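Local coordinates for DUTPase (Staphylococcus phage 11, PDB 4GV8) that hydrolyses dUTP to dUMP and pyrophosphate as a trimeric, jelly-roll dUTPase, and carries a species-specific insert, at the interface of chains A and B. Coordinates in Å, arbitrary orientation; residue numbers count along the deposited sequence, not the author numbering. Chains: chain A/B, DUTPase.

Contact 1: the interface of chains A and B. Residues chain A 65, 68-69, 71; chain B 42, 44, 76, 91.
A subunit interface of the dUTPase homotrimer, in which B:Lys42, B:Asn91 and B:Glu76 meet the short helix 65-70 of chain A, probably helps hold the nucleotide site together. The helix begins in the conserved Arg-Ser-Gly motif, and A:Ser65 and B:Asn91 each line a pocket for the dUTP analogue, so the joint lies close to the substrate. Near the end of the helix, B:Lys42 NZ donates to the carbonyl A:Ser68 O at 2.8 Å. The ammonium lies in the carbonyl plane, with a C=O...N angle of 156°. The lysine chain bends at its last two torsions (chi3 56°, chi4 72°), turning the ammonium back over the helix end, where the partial negative charge of the carbonyls probably attracts it. A:Thr71 O offers NZ a weak further bond at 3.4 Å. Farther along the contact, the B:Asn91 carboxamide turns its nitrogen to the serine hydroxyl: ND2 lies 3.1 Å from A:Ser68 OG, a hydrogen bond with the amide as donor. B:Glu76 touches the same hydroxyl through its aliphatic CG, while B:Val44 CG2 packs loosely against A:Ser69 CB. The hydroxyl of A:Ser69 turns back into its own helix, where OG donates to A:Ser65 O at 2.8 Å.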
ATOM      1  N   SER A  65       3.851  11.487   0.396  1.00 39.69           N
ATOM      2  CA  SER A  65       2.847  11.743   1.451  1.00 41.57           C
ATOM      3  C   SER A  65       2.009  12.997   1.161  1.00 41.26           C
ATOM      4  O   SER A  65       0.831  13.047   1.515  1.00 42.63           O
ATOM      5  CB  SER A  65       3.509  11.874   2.825  1.00 46.00           C
ATOM      6  OG  SER A  65       4.196  13.113   2.915  1.00 45.33           O
ATOM      7  N   SER A  68      -0.631  12.089  -1.664  1.00 43.21           N
ATOM      8  CA  SER A  68      -1.512  11.073  -1.046  1.00 41.63           C
ATOM      9  C   SER A  68      -2.513  11.671  -0.069  1.00 40.25           C
ATOM     10  O   SER A  68      -3.708  11.350  -0.058  1.00 42.19           O
ATOM     11  CB  SER A  68      -0.635  10.066  -0.255  1.00 44.90           C
ATOM     12  OG  SER A  68      -1.444   8.993   0.181  1.00 54.77           O
ATOM     13  N   SER A  69      -2.003  12.559   0.778  1.00 38.74           N
ATOM     14  CA  SER A  69      -2.770  13.095   1.880  1.00 41.41           C
ATOM     15  C   SER A  69      -3.695  14.228   1.498  1.00 44.41           C
ATOM     16  O   SER A  69      -4.736  14.381   2.134  1.00 44.77           O
ATOM     17  CB  SER A  69      -1.844  13.541   2.995  1.00 42.91           C
ATOM     18  OG  SER A  69      -1.125  14.656   2.596  1.00 44.24           O
ATOM     19  N   THR A  71      -4.843  14.821  -1.925  1.00 44.98           N
ATOM     20  CA  THR A  71      -5.616  14.573  -3.121  1.00 42.52           C
ATOM     21  C   THR A  71      -6.262  13.195  -2.961  1.00 42.89           C
ATOM     22  O   THR A  71      -5.962  12.441  -2.024  1.00 42.79           O
ATOM     23  CB  THR A  71      -4.716  14.599  -4.387  1.00 41.25           C
ATOM     24  OG1 THR A  71      -3.985  13.364  -4.457  1.00 40.42           O
ATOM     25  CG2 THR A  71      -3.669  15.799  -4.408  1.00 39.01           C
TER
ATOM     26  N   LYS B  42     -10.863  12.088   4.863  1.00 41.09           N
ATOM     27  CA  LYS B  42      -9.405  11.910   4.927  1.00 44.49           C
ATOM     28  C   LYS B  42      -8.862  12.788   6.074  1.00 44.04           C
ATOM     29  O   LYS B  42      -9.373  13.844   6.345  1.00 41.97           O
ATOM     30  CB  LYS B  42      -8.746  12.319   3.598  1.00 42.90           C
ATOM     31  CG  LYS B  42      -9.094  11.390   2.431  1.00 39.41           C
ATOM     32  CD  LYS B  42      -8.686  11.950   1.097  1.00 38.38           C
ATOM     33  CE  LYS B  42      -7.192  12.285   1.070  1.00 41.33           C
ATOM     34  NZ  LYS B  42      -6.324  11.063   1.037  1.00 38.01           N
ATOM     35  N   VAL B  44      -4.865  13.245   8.555  1.00 47.09           N
ATOM     36  CA  VAL B  44      -3.530  12.825   9.050  1.00 47.47           C
ATOM     37  C   VAL B  44      -3.686  12.854  10.560  1.00 46.90           C
ATOM     38  O   VAL B  44      -3.931  13.905  11.161  1.00 46.25           O
ATOM     39  CB  VAL B  44      -2.351  13.746   8.583  1.00 48.28           C
ATOM     40  CG1 VAL B  44      -0.999  13.276   9.139  1.00 41.69           C
ATOM     41  CG2 VAL B  44      -2.336  13.877   7.044  1.00 43.30           C
ATOM     42  N   GLU B  76      -2.504   4.795   4.062  1.00 38.55           N
ATOM     43  CA  GLU B  76      -1.469   4.813   3.046  1.00 40.84           C
ATOM     44  C   GLU B  76      -0.139   4.740   3.780  1.00 41.11           C
ATOM     45  O   GLU B  76       0.222   5.629   4.580  1.00 42.79           O
ATOM     46  CB  GLU B  76      -1.537   6.072   2.194  1.00 39.55           C
ATOM     47  CG  GLU B  76      -0.381   6.121   1.182  1.00 41.56           C
ATOM     48  CD  GLU B  76      -0.560   5.145   0.009  1.00 44.69           C
ATOM     49  OE1 GLU B  76       0.281   5.162  -0.901  1.00 45.52           O
ATOM     50  OE2 GLU B  76      -1.541   4.363  -0.031  1.00 41.92           O
ATOM     51  N   ASN B  91      -1.609   8.697   7.672  1.00 39.59           N
ATOM     52  CA  ASN B  91      -2.327   9.113   6.477  1.00 40.94           C
ATOM     53  C   ASN B  91      -3.505   8.155   6.212  1.00 38.32           C
ATOM     54  O   ASN B  91      -3.307   7.072   5.656  1.00 40.82           O
ATOM     55  CB  ASN B  91      -1.313   9.076   5.321  1.00 45.74           C
ATOM     56  CG  ASN B  91      -1.772   9.793   4.051  1.00 44.17           C
ATOM     57  OD1 ASN B  91      -2.913  10.260   3.929  1.00 44.31           O
ATOM     58  ND2 ASN B  91      -0.852   9.874   3.075  1.00 45.96           N
TER

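Contact 2: the interface of chains A and B. Residues chain A 3, 5, 19, 25, 27; chain B 143-145, 147.
A:Tyr27 and A:Leu5 receive the C-terminal arm of chain B, which crosses onto the neighbouring jelly roll in the arm exchange typical of trimeric dUTPases. On the tight side, the phenol A:Tyr27 OH donates to the backbone carbonyl B:Pro145 O at 2.7 Å. It meets a lone pair in the carbonyl plane (126° at the oxygen), fixing the arm just before strand 146-149. With CG beside the backbone N (chi1 -48°), the tyrosine lays one ring face against B:Leu147, whose CD2 stands over A:Tyr27 CE1, 3.8 Å away. B:Leu147 CD2 also meets A:Leu5 CD2 at 3.8 Å, and the two leucine side chains run alongside each other in the same direction. A:Leu5 CB meets the proline ring at B:Pro145 CG (3.7 Å), and its CD1 reaches B:Trp143 CZ3 of the indole. The other side is looser. The extended A:Arg19 lies across B:Thr144, nearly perpendicular, with B:Thr144 CB above the rim of the guanidinium. A:Arg19 NH2 stays 3.4 Å from the hydroxyl B:Thr144 OG1. Nearby a water bridges the two backbone carbonyls, 2.8 Å from A:Ala25 O and 2.7 Å from B:Trp143 O.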
ATOM      1  N   ASN A   3      26.746   1.879  -4.160  1.00 79.68           N
ATOM      2  CA  ASN A   3      27.339   1.930  -5.555  1.00 76.79           C
ATOM      3  C   ASN A   3      26.619   2.943  -6.551  1.00 64.00           C
ATOM      4  O   ASN A   3      26.394   4.116  -6.176  1.00 64.74           O
ATOM      5  CB  ASN A   3      27.454   0.481  -6.086  1.00 79.78           C
ATOM      6  CG  ASN A   3      28.379   0.361  -7.295  1.00 97.95           C
ATOM      7  OD1 ASN A   3      29.330   1.141  -7.450  1.00102.54           O
ATOM      8  ND2 ASN A   3      28.084  -0.605  -8.178  1.00 91.84           N
ATOM      9  N   LEU A   5      23.244   3.228  -9.716  1.00 55.35           N
ATOM     10  CA  LEU A   5      22.054   2.689 -10.311  1.00 51.48           C
ATOM     11  C   LEU A   5      21.912   3.313 -11.691  1.00 51.77           C
ATOM     12  O   LEU A   5      21.841   4.553 -11.802  1.00 48.11           O
ATOM     13  CB  LEU A   5      20.820   3.064  -9.471  1.00 49.72           C
ATOM     14  CG  LEU A   5      19.468   2.615 -10.095  1.00 50.30           C
ATOM     15  CD1 LEU A   5      19.340   1.088 -10.058  1.00 50.80           C
ATOM     16  CD2 LEU A   5      18.278   3.276  -9.433  1.00 54.60           C
ATOM     17  N   ARG A  19      16.829  12.549  -5.874  1.00 55.84           N
ATOM     18  CA  ARG A  19      16.887  12.564  -4.432  1.00 60.07           C
ATOM     19  C   ARG A  19      16.753  14.053  -3.949  1.00 59.96           C
ATOM     20  O   ARG A  19      17.605  14.876  -4.228  1.00 57.72           O
ATOM     21  CB  ARG A  19      18.200  11.950  -3.961  1.00 61.10           C
ATOM     22  CG  ARG A  19      18.054  11.172  -2.670  1.00 65.06           C
ATOM     23  CD  ARG A  19      19.429  10.790  -2.174  1.00 63.79           C
ATOM     24  NE  ARG A  19      19.384  10.153  -0.878  1.00 61.87           N
ATOM     25  CZ  ARG A  19      20.460   9.693  -0.243  1.00 67.66           C
ATOM     26  NH1 ARG A  19      21.660   9.854  -0.797  1.00 64.15           N
ATOM     27  NH2 ARG A  19      20.355   9.082   0.951  1.00 57.78           N
ATOM     28  N   ALA A  25      15.350   8.478   1.724  1.00 54.80           N
ATOM     29  CA  ALA A  25      15.318   7.047   1.399  1.00 49.04           C
ATOM     30  C   ALA A  25      15.353   6.813  -0.105  1.00 57.11           C
ATOM     31  O   ALA A  25      16.159   6.015  -0.584  1.00 63.21           O
ATOM     32  CB  ALA A  25      14.095   6.403   2.010  1.00 45.33           C
ATOM     33  N   TYR A  27      14.033   8.291  -4.424  1.00 49.65           N
ATOM     34  CA  TYR A  27      14.220   9.167  -5.561  1.00 48.70           C
ATOM     35  C   TYR A  27      12.813   9.462  -6.042  1.00 43.98           C
ATOM     36  O   TYR A  27      12.014   8.565  -6.250  1.00 41.85           O
ATOM     37  CB  TYR A  27      15.041   8.513  -6.696  1.00 47.30           C
ATOM     38  CG  TYR A  27      16.312   7.851  -6.230  1.00 47.31           C
ATOM     39  CD1 TYR A  27      17.543   8.516  -6.292  1.00 50.37           C
ATOM     40  CD2 TYR A  27      16.278   6.557  -5.665  1.00 53.15           C
ATOM     41  CE1 TYR A  27      18.693   7.934  -5.814  1.00 48.32           C
ATOM     42  CE2 TYR A  27      17.436   5.951  -5.188  1.00 53.92           C
ATOM     43  CZ  TYR A  27      18.636   6.656  -5.275  1.00 54.97           C
ATOM     44  OH  TYR A  27      19.774   6.073  -4.811  1.00 56.30           O
TER
ATOM     45  N   TRP B 143      19.081   0.986  -0.044  1.00 43.39           N
ATOM     46  CA  TRP B 143      20.180   1.233  -0.891  1.00 46.92           C
ATOM     47  C   TRP B 143      19.881   2.506  -1.600  1.00 49.33           C
ATOM     48  O   TRP B 143      18.823   2.632  -2.274  1.00 46.02           O
ATOM     49  CB  TRP B 143      20.316   0.058  -1.864  1.00 48.99           C
ATOM     50  CG  TRP B 143      21.495   0.131  -2.788  1.00 52.41           C
ATOM     51  CD1 TRP B 143      22.835   0.208  -2.441  1.00 58.63           C
ATOM     52  CD2 TRP B 143      21.493   0.045  -4.278  1.00 56.43           C
ATOM     53  NE1 TRP B 143      23.618   0.235  -3.557  1.00 54.97           N
ATOM     54  CE2 TRP B 143      22.889   0.117  -4.688  1.00 53.32           C
ATOM     55  CE3 TRP B 143      20.499  -0.034  -5.269  1.00 56.01           C
ATOM     56  CZ2 TRP B 143      23.275   0.103  -6.041  1.00 53.54           C
ATOM     57  CZ3 TRP B 143      20.892  -0.040  -6.623  1.00 58.91           C
ATOM     58  CH2 TRP B 143      22.257   0.024  -6.994  1.00 56.05           C
ATOM     59  N   THR B 144      20.798   3.478  -1.454  1.00 44.01           N
ATOM     60  CA  THR B 144      20.595   4.798  -2.014  1.00 50.76           C
ATOM     61  C   THR B 144      21.871   5.178  -2.798  1.00 51.84           C
ATOM     62  O   THR B 144      22.574   6.136  -2.425  1.00 47.63           O
ATOM     63  CB  THR B 144      20.319   5.888  -0.931  1.00 50.11           C
ATOM     64  OG1 THR B 144      21.522   6.077  -0.178  1.00 57.14           O
ATOM     65  CG2 THR B 144      19.201   5.456   0.048  1.00 46.11           C
ATOM     66  N   PRO B 145      22.133   4.459  -3.892  1.00 50.24           N
ATOM     67  CA  PRO B 145      23.269   4.756  -4.779  1.00 53.73           C
ATOM     68  C   PRO B 145      23.228   6.144  -5.474  1.00 51.66           C
ATOM     69  O   PRO B 145      22.210   6.830  -5.536  1.00 49.32           O
ATOM     70  CB  PRO B 145      23.156   3.649  -5.829  1.00 46.45           C
ATOM     71  CG  PRO B 145      21.687   3.411  -5.936  1.00 49.42           C
ATOM     72  CD  PRO B 145      21.217   3.464  -4.504  1.00 48.76           C
ATOM     73  N   LEU B 147      23.114   7.984  -9.048  1.00 48.54           N
ATOM     74  CA  LEU B 147      22.459   7.594 -10.285  1.00 53.28           C
ATOM     75  C   LEU B 147      23.430   7.886 -11.453  1.00 56.49           C
ATOM     76  O   LEU B 147      24.136   8.914 -11.430  1.00 58.79           O
ATOM     77  CB  LEU B 147      21.137   8.396 -10.455  1.00 52.78           C
ATOM     78  CG  LEU B 147      19.974   8.248  -9.466  1.00 52.23           C
ATOM     79  CD1 LEU B 147      18.766   9.032  -9.979  1.00 49.37           C
ATOM     80  CD2 LEU B 147      19.639   6.775  -9.261  1.00 47.31           C
TER
HETATM   81  O   HOH W   1      16.400   3.834  -2.260  1.00 37.75           O

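Contact 3: the interface of chains A and B. Residues chain A 4-5, 54; chain B 143, 145-146.
Strand 4-9 of chain A and strand 146-149 of chain B run parallel, A:Thr4 bridging to B:Glu146, so that the exchanged C-terminal arm of the dUTPase trimer extends a sheet of its neighbour. The backbone amide A:Leu5 N donates to B:Glu146 O at 3.0 Å. The bond is nearly straight, 159° at the hydrogen, and runs close to the C=O axis with 165° at the oxygen. It helps set the register in which the arm lies along the N-terminal strand. One step earlier on the arm, the proline ring leans on the backbone of that strand, with B:Pro145 CB 3.8 Å from A:Thr4 CA. Ahead of the strand, the indole of B:Trp143 meets a proline from each chain. Its own neighbour B:Pro145 places CD 3.4 Å above the centre of one face. A:Pro54, from the loop between strands 49-51 and 57-63, brings CD and CG up from the far side of the indole plane, just past the CZ3-CH2 rim: A:Pro54 CD is 3.5 Å from B:Trp143 CZ3, and A:Pro54 CG is 3.8 Å from B:Trp143 CH2. With CG anti to the backbone N (chi1 -177°), the indole reaches out toward this loop. B:Trp143 CH2 also comes within 3.6 Å of the carbonyl A:Thr4 O.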
ATOM      1  N   THR A   4      26.310   2.527  -7.793  1.00 60.72           N
ATOM      2  CA  THR A   4      25.530   3.337  -8.772  1.00 56.77           C
ATOM      3  C   THR A   4      24.346   2.528  -9.434  1.00 56.28           C
ATOM      4  O   THR A   4      24.421   1.325  -9.599  1.00 54.50           O
ATOM      5  CB  THR A   4      26.372   4.100  -9.877  1.00 60.56           C
ATOM      6  OG1 THR A   4      26.493   3.319 -11.056  1.00 63.15           O
ATOM      7  CG2 THR A   4      27.755   4.582  -9.418  1.00 56.32           C
ATOM      8  N   LEU A   5      23.244   3.228  -9.716  1.00 55.35           N
ATOM      9  CA  LEU A   5      22.054   2.689 -10.311  1.00 51.48           C
ATOM     10  C   LEU A   5      21.912   3.313 -11.691  1.00 51.77           C
ATOM     11  O   LEU A   5      21.841   4.553 -11.802  1.00 48.11           O
ATOM     12  CB  LEU A   5      20.820   3.064  -9.471  1.00 49.72           C
ATOM     13  CG  LEU A   5      19.468   2.615 -10.095  1.00 50.30           C
ATOM     14  CD1 LEU A   5      19.340   1.088 -10.058  1.00 50.80           C
ATOM     15  CD2 LEU A   5      18.278   3.276  -9.433  1.00 54.60           C
ATOM     16  N   PRO A  54      19.866  -4.090  -9.250  1.00 47.73           N
ATOM     17  CA  PRO A  54      20.598  -5.342  -9.217  1.00 47.84           C
ATOM     18  C   PRO A  54      19.881  -6.475  -8.464  1.00 47.50           C
ATOM     19  O   PRO A  54      18.916  -6.263  -7.677  1.00 47.10           O
ATOM     20  CB  PRO A  54      21.964  -4.994  -8.528  1.00 47.26           C
ATOM     21  CG  PRO A  54      21.876  -3.584  -8.135  1.00 47.90           C
ATOM     22  CD  PRO A  54      20.450  -3.118  -8.305  1.00 49.97           C
TER
ATOM     23  N   TRP B 143      19.081   0.986  -0.044  1.00 43.39           N
ATOM     24  CA  TRP B 143      20.180   1.233  -0.891  1.00 46.92           C
ATOM     25  C   TRP B 143      19.881   2.506  -1.600  1.00 49.33           C
ATOM     26  O   TRP B 143      18.823   2.632  -2.274  1.00 46.02           O
ATOM     27  CB  TRP B 143      20.316   0.058  -1.864  1.00 48.99           C
ATOM     28  CG  TRP B 143      21.495   0.131  -2.788  1.00 52.41           C
ATOM     29  CD1 TRP B 143      22.835   0.208  -2.441  1.00 58.63           C
ATOM     30  CD2 TRP B 143      21.493   0.045  -4.278  1.00 56.43           C
ATOM     31  NE1 TRP B 143      23.618   0.235  -3.557  1.00 54.97           N
ATOM     32  CE2 TRP B 143      22.889   0.117  -4.688  1.00 53.32           C
ATOM     33  CE3 TRP B 143      20.499  -0.034  -5.269  1.00 56.01           C
ATOM     34  CZ2 TRP B 143      23.275   0.103  -6.041  1.00 53.54           C
ATOM     35  CZ3 TRP B 143      20.892  -0.040  -6.623  1.00 58.91           C
ATOM     36  CH2 TRP B 143      22.257   0.024  -6.994  1.00 56.05           C
ATOM     37  N   PRO B 145      22.133   4.459  -3.892  1.00 50.24           N
ATOM     38  CA  PRO B 145      23.269   4.756  -4.779  1.00 53.73           C
ATOM     39  C   PRO B 145      23.228   6.144  -5.474  1.00 51.66           C
ATOM     40  O   PRO B 145      22.210   6.830  -5.536  1.00 49.32           O
ATOM     41  CB  PRO B 145      23.156   3.649  -5.829  1.00 46.45           C
ATOM     42  CG  PRO B 145      21.687   3.411  -5.936  1.00 49.42           C
ATOM     43  CD  PRO B 145      21.217   3.464  -4.504  1.00 48.76           C
ATOM     44  N   GLU B 146      24.350   6.533  -6.041  1.00 55.46           N
ATOM     45  CA  GLU B 146      24.351   7.625  -6.997  1.00 58.89           C
ATOM     46  C   GLU B 146      23.708   7.093  -8.271  1.00 53.11           C
ATOM     47  O   GLU B 146      23.706   5.890  -8.526  1.00 51.08           O
ATOM     48  CB  GLU B 146      25.774   8.199  -7.216  1.00 63.31           C
ATOM     49  CG  GLU B 146      26.393   8.587  -5.874  1.00 71.70           C
ATOM     50  CD  GLU B 146      27.621   9.503  -5.928  1.00 80.49           C
ATOM     51  OE1 GLU B 146      28.220   9.713  -7.037  1.00 77.42           O
ATOM     52  OE2 GLU B 146      27.980   9.997  -4.806  1.00 64.05           O
TER

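Contact 2 and contact 3 are two sides of one joint: their C-alpha centres lie about 5 Å apart, and they share A:Leu5, B:Trp143 and B:Pro145. Contact 1 stands about 25 Å from contact 2 and 29 Å from contact 3, and joins different elements, helix 65-70 of chain A with strands 42-46 and 89-94 of chain B. The two chains are thus fastened at well-separated places, one through an exchanged arm and one beside the nucleotide pocket. The interface is not an exact two-fold, as expected when three copies close a ring and each presents different surfaces to its two neighbours.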